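Local coordinates for protein beta-methylmalyl-CoA dehydratase (Chloroflexus aurantiacus, PDB 4E3E) that catalyses the reversible dehydration of (2R,3S)-beta-methylmalyl-CoA to mesaconyl-CoA in the glyoxylate assimilation cycle, at residues L58-F69 against Y90-P101. Residues are numbered along the deposited sequence; the frame is centred on the assembly and turned at random.
Sequences LERAPIDSLLVF and YAGGRFGAVVYP
L58 sets CD2 against the phenol oxygen of Y100, and the next residue grips that oxygen: E59 N donates to Y100 OH at 3.1 Å, nearly straight (165°). E59 CB lies over one face of the Y100 ring, 4.1 Å from its centroid, while V98 CG1, two residues earlier, lies over the rim of the opposite face. R60 carries CG past the ring in the reverse direction and, bent at chi3 (-63°), lays one guanidinium face on P101; its NH1 pairs with E30. Replacing Y100 by an alanine would probably leave E59 N without its acceptor and open a gap between E59 and V98. P62 CB packs on V98 CG1 at 3.6 Å. At I63 the backbones join: its N donates to V99 O (2.8 Å), and a water bridges I63 O to V99 N. S65 brings CB over the F95 ring, 4.0 Å from the centroid, its OG bonded to I271 O. V68 and V99 meet tip to tip; F69 stacks offset edge-to-face on Y90, planes at 64°. Hot-dog helix 65-80 thus packs its start on F95 and Y90 of strand 84-95, while the I63-V99 links join the segments carrying P62-S65 and G96-V98, probable substrate-binding residues.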
loop_
_atom_site.group_PDB
_atom_site.type_symbol
_atom_site.label_atom_id
_atom_site.label_comp_id
_atom_site.label_asym_id
_atom_site.label_seq_id
_atom_site.Cartn_x
_atom_site.Cartn_y
_atom_site.Cartn_z
ATOM N N LEU A 58 17.336 21.596 -0.245
ATOM C CA LEU A 58 16.759 20.760 0.814
ATOM C C LEU A 58 17.663 19.565 1.103
ATOM O O LEU A 58 18.517 19.210 0.275
ATOM C CB LEU A 58 15.355 20.257 0.405
ATOM C CG LEU A 58 14.278 21.346 0.307
ATOM C CD1 LEU A 58 12.947 20.765 -0.124
ATOM C CD2 LEU A 58 14.119 22.135 1.612
ATOM N N GLU A 59 17.514 18.946 2.256
ATOM C CA GLU A 59 18.309 17.783 2.615
ATOM C C GLU A 59 18.050 16.597 1.717
ATOM O O GLU A 59 18.940 15.868 1.383
ATOM C CB GLU A 59 18.059 17.382 4.053
ATOM C CG GLU A 59 18.308 18.465 5.078
ATOM C CD GLU A 59 18.013 18.025 6.493
ATOM O OE1 GLU A 59 18.058 16.821 6.767
ATOM O OE2 GLU A 59 17.746 18.885 7.344
ATOM N N ARG A 60 16.787 16.405 1.368
ATOM C CA ARG A 60 16.347 15.298 0.565
ATOM C C ARG A 60 14.917 15.632 0.251
ATOM O O ARG A 60 14.462 16.653 0.634
ATOM C CB ARG A 60 16.445 13.997 1.327
ATOM C CG ARG A 60 15.853 14.052 2.709
ATOM C CD ARG A 60 16.099 12.803 3.522
ATOM N NE ARG A 60 15.493 11.604 2.973
ATOM C CZ ARG A 60 15.635 10.399 3.489
ATOM N NH1 ARG A 60 15.061 9.361 2.940
ATOM N NH2 ARG A 60 16.370 10.233 4.559
ATOM N N ALA A 61 14.225 14.784 -0.471
ATOM C CA ALA A 61 12.863 15.103 -0.813
ATOM C C ALA A 61 12.085 15.206 0.470
ATOM O O ALA A 61 12.150 14.351 1.288
ATOM C CB ALA A 61 12.281 14.034 -1.696
ATOM N N PRO A 62 11.328 16.266 0.615
ATOM C CA PRO A 62 10.497 16.450 1.815
ATOM C C PRO A 62 9.191 15.647 1.719
ATOM O O PRO A 62 8.774 15.298 0.626
ATOM C CB PRO A 62 10.168 17.941 1.768
ATOM C CG PRO A 62 10.122 18.244 0.293
ATOM C CD PRO A 62 11.213 17.401 -0.323
ATOM N N ILE A 63 8.569 15.382 2.868
ATOM C CA ILE A 63 7.227 14.823 2.940
ATOM C C ILE A 63 6.220 15.806 2.301
ATOM O O ILE A 63 6.288 17.004 2.544
ATOM C CB ILE A 63 6.837 14.540 4.432
ATOM C CG1 ILE A 63 7.856 13.627 5.133
ATOM C CG2 ILE A 63 5.438 13.935 4.543
ATOM C CD1 ILE A 63 8.148 12.320 4.406
ATOM N N ASP A 64 5.283 15.302 1.494
ATOM C CA ASP A 64 4.231 16.115 0.941
ATOM C C ASP A 64 3.499 16.881 2.063
ATOM O O ASP A 64 3.087 16.283 3.070
ATOM C CB ASP A 64 3.212 15.209 0.221
ATOM C CG ASP A 64 2.239 15.992 -0.656
ATOM O OD1 ASP A 64 2.255 15.779 -1.890
ATOM O OD2 ASP A 64 1.450 16.813 -0.117
ATOM N N SER A 65 3.303 18.187 1.867
ATOM C CA SER A 65 2.613 19.041 2.842
ATOM C C SER A 65 1.255 18.476 3.230
ATOM O O SER A 65 0.850 18.567 4.391
ATOM C CB SER A 65 2.415 20.459 2.291
ATOM O OG SER A 65 3.593 21.221 2.448
ATOM N N LEU A 66 0.538 17.906 2.267
ATOM C CA LEU A 66 -0.771 17.341 2.592
ATOM C C LEU A 66 -0.690 16.019 3.365
ATOM O O LEU A 66 -1.581 15.719 4.174
ATOM C CB LEU A 66 -1.622 17.178 1.339
ATOM C CG LEU A 66 -2.022 18.475 0.677
ATOM C CD1 LEU A 66 -2.931 18.109 -0.487
ATOM C CD2 LEU A 66 -2.761 19.377 1.665
ATOM N N LEU A 67 0.360 15.231 3.120
ATOM C CA LEU A 67 0.616 14.046 3.954
ATOM C C LEU A 67 0.861 14.483 5.414
ATOM O O LEU A 67 0.277 13.900 6.345
ATOM C CB LEU A 67 1.775 13.194 3.411
ATOM C CG LEU A 67 2.199 11.932 4.190
ATOM C CD1 LEU A 67 1.012 11.007 4.503
ATOM C CD2 LEU A 67 3.300 11.185 3.422
ATOM N N VAL A 68 1.701 15.509 5.599
ATOM C CA VAL A 68 1.871 16.149 6.908
ATOM C C VAL A 68 0.514 16.589 7.493
ATOM O O VAL A 68 0.195 16.298 8.660
ATOM C CB VAL A 68 2.819 17.368 6.847
ATOM C CG1 VAL A 68 2.818 18.123 8.183
ATOM C CG2 VAL A 68 4.246 16.935 6.494
ATOM N N PHE A 69 -0.277 17.290 6.689
ATOM C CA PHE A 69 -1.591 17.747 7.142
ATOM C C PHE A 69 -2.511 16.616 7.638
ATOM O O PHE A 69 -3.043 16.706 8.761
ATOM C CB PHE A 69 -2.257 18.615 6.080
ATOM C CG PHE A 69 -3.644 19.051 6.437
ATOM C CD1 PHE A 69 -3.855 20.192 7.213
ATOM C CD2 PHE A 69 -4.734 18.320 6.006
ATOM C CE1 PHE A 69 -5.138 20.595 7.540
ATOM C CE2 PHE A 69 -6.024 18.722 6.334
ATOM C CZ PHE A 69 -6.223 19.857 7.109
ATOM N N TYR A 90 -11.657 25.460 7.884
ATOM C CA TYR A 90 -10.262 25.551 8.325
ATOM C C TYR A 90 -9.883 27.016 8.163
ATOM O O TYR A 90 -10.497 27.732 7.356
ATOM C CB TYR A 90 -9.328 24.721 7.419
ATOM C CG TYR A 90 -9.735 23.284 7.184
ATOM C CD1 TYR A 90 -10.621 22.955 6.164
ATOM C CD2 TYR A 90 -9.209 22.254 7.962
ATOM C CE1 TYR A 90 -10.997 21.642 5.931
ATOM C CE2 TYR A 90 -9.573 20.925 7.736
ATOM C CZ TYR A 90 -10.463 20.629 6.719
ATOM O OH TYR A 90 -10.837 19.323 6.486
ATOM N N ALA A 91 -8.888 27.468 8.926
ATOM C CA ALA A 91 -8.335 28.808 8.747
ATOM C C ALA A 91 -6.934 28.837 9.306
ATOM O O ALA A 91 -6.588 28.022 10.170
ATOM C CB ALA A 91 -9.199 29.859 9.442
ATOM N N GLY A 92 -6.125 29.758 8.784
ATOM C CA GLY A 92 -4.795 30.020 9.331
ATOM C C GLY A 92 -3.922 28.783 9.366
ATOM O O GLY A 92 -3.183 28.562 10.333
ATOM N N GLY A 93 -4.011 27.970 8.316
ATOM C CA GLY A 93 -3.185 26.767 8.206
ATOM C C GLY A 93 -1.812 27.121 7.688
ATOM O O GLY A 93 -1.630 27.248 6.480
ATOM N N ARG A 94 -0.849 27.294 8.598
ATOM C CA ARG A 94 0.507 27.728 8.244
ATOM C C ARG A 94 1.483 26.550 8.342
ATOM O O ARG A 94 1.633 25.969 9.422
ATOM C CB ARG A 94 0.961 28.850 9.190
ATOM C CG ARG A 94 2.364 29.387 8.906
ATOM C CD ARG A 94 2.804 30.358 9.987
ATOM N NE ARG A 94 2.929 29.697 11.284
ATOM C CZ ARG A 94 4.032 29.095 11.721
ATOM N NH1 ARG A 94 5.123 29.065 10.963
ATOM N NH2 ARG A 94 4.044 28.529 12.922
ATOM N N PHE A 95 2.133 26.195 7.226
ATOM C CA PHE A 95 3.195 25.176 7.255
ATOM C C PHE A 95 4.477 25.809 7.777
ATOM O O PHE A 95 4.795 26.932 7.421
ATOM C CB PHE A 95 3.367 24.503 5.877
ATOM C CG PHE A 95 2.208 23.584 5.530
ATOM C CD1 PHE A 95 2.215 22.241 5.930
ATOM C CD2 PHE A 95 1.091 24.071 4.858
ATOM C CE1 PHE A 95 1.125 21.404 5.648
ATOM C CE2 PHE A 95 0.010 23.237 4.563
ATOM C CZ PHE A 95 0.020 21.905 4.965
ATOM N N GLY A 96 5.183 25.108 8.660
ATOM C CA GLY A 96 6.345 25.672 9.350
ATOM C C GLY A 96 7.609 24.977 8.866
ATOM O O GLY A 96 7.927 25.027 7.686
ATOM N N ALA A 97 8.331 24.313 9.765
ATOM C CA ALA A 97 9.535 23.581 9.368
ATOM C C ALA A 97 9.213 22.444 8.396
ATOM O O ALA A 97 8.154 21.796 8.483
ATOM C CB ALA A 97 10.276 23.052 10.590
ATOM N N VAL A 98 10.121 22.233 7.450
ATOM C CA VAL A 98 10.048 21.100 6.521
ATOM C C VAL A 98 10.075 19.778 7.298
ATOM O O VAL A 98 10.790 19.638 8.305
ATOM C CB VAL A 98 11.233 21.142 5.527
ATOM C CG1 VAL A 98 11.216 19.962 4.573
ATOM C CG2 VAL A 98 11.197 22.434 4.742
ATOM N N VAL A 99 9.291 18.820 6.823
ATOM C CA VAL A 99 9.252 17.461 7.372
ATOM C C VAL A 99 9.973 16.512 6.406
ATOM O O VAL A 99 9.703 16.533 5.199
ATOM C CB VAL A 99 7.782 17.008 7.559
ATOM C CG1 VAL A 99 7.712 15.623 8.193
ATOM C CG2 VAL A 99 7.038 18.011 8.446
ATOM N N TYR A 100 10.892 15.705 6.932
ATOM C CA TYR A 100 11.635 14.719 6.160
ATOM C C TYR A 100 11.329 13.303 6.671
ATOM O O TYR A 100 10.930 13.147 7.837
ATOM C CB TYR A 100 13.139 14.982 6.313
ATOM C CG TYR A 100 13.631 16.273 5.680
ATOM C CD1 TYR A 100 13.643 16.434 4.288
ATOM C CD2 TYR A 100 14.112 17.323 6.469
ATOM C CE1 TYR A 100 14.105 17.605 3.705
ATOM C CE2 TYR A 100 14.583 18.501 5.895
ATOM C CZ TYR A 100 14.578 18.636 4.513
ATOM O OH TYR A 100 15.029 19.792 3.926
ATOM N N PRO A 101 11.526 12.262 5.822
ATOM C CA PRO A 101 11.463 10.881 6.332
ATOM C C PRO A 101 12.331 10.735 7.569
ATOM O O PRO A 101 13.470 11.240 7.579
ATOM C CB PRO A 101 12.075 10.052 5.183
ATOM C CG PRO A 101 11.783 10.861 3.939
ATOM C CD PRO A 101 11.839 12.308 4.370
HETATM O O HOH W 1 7.345 19.032 4.438
#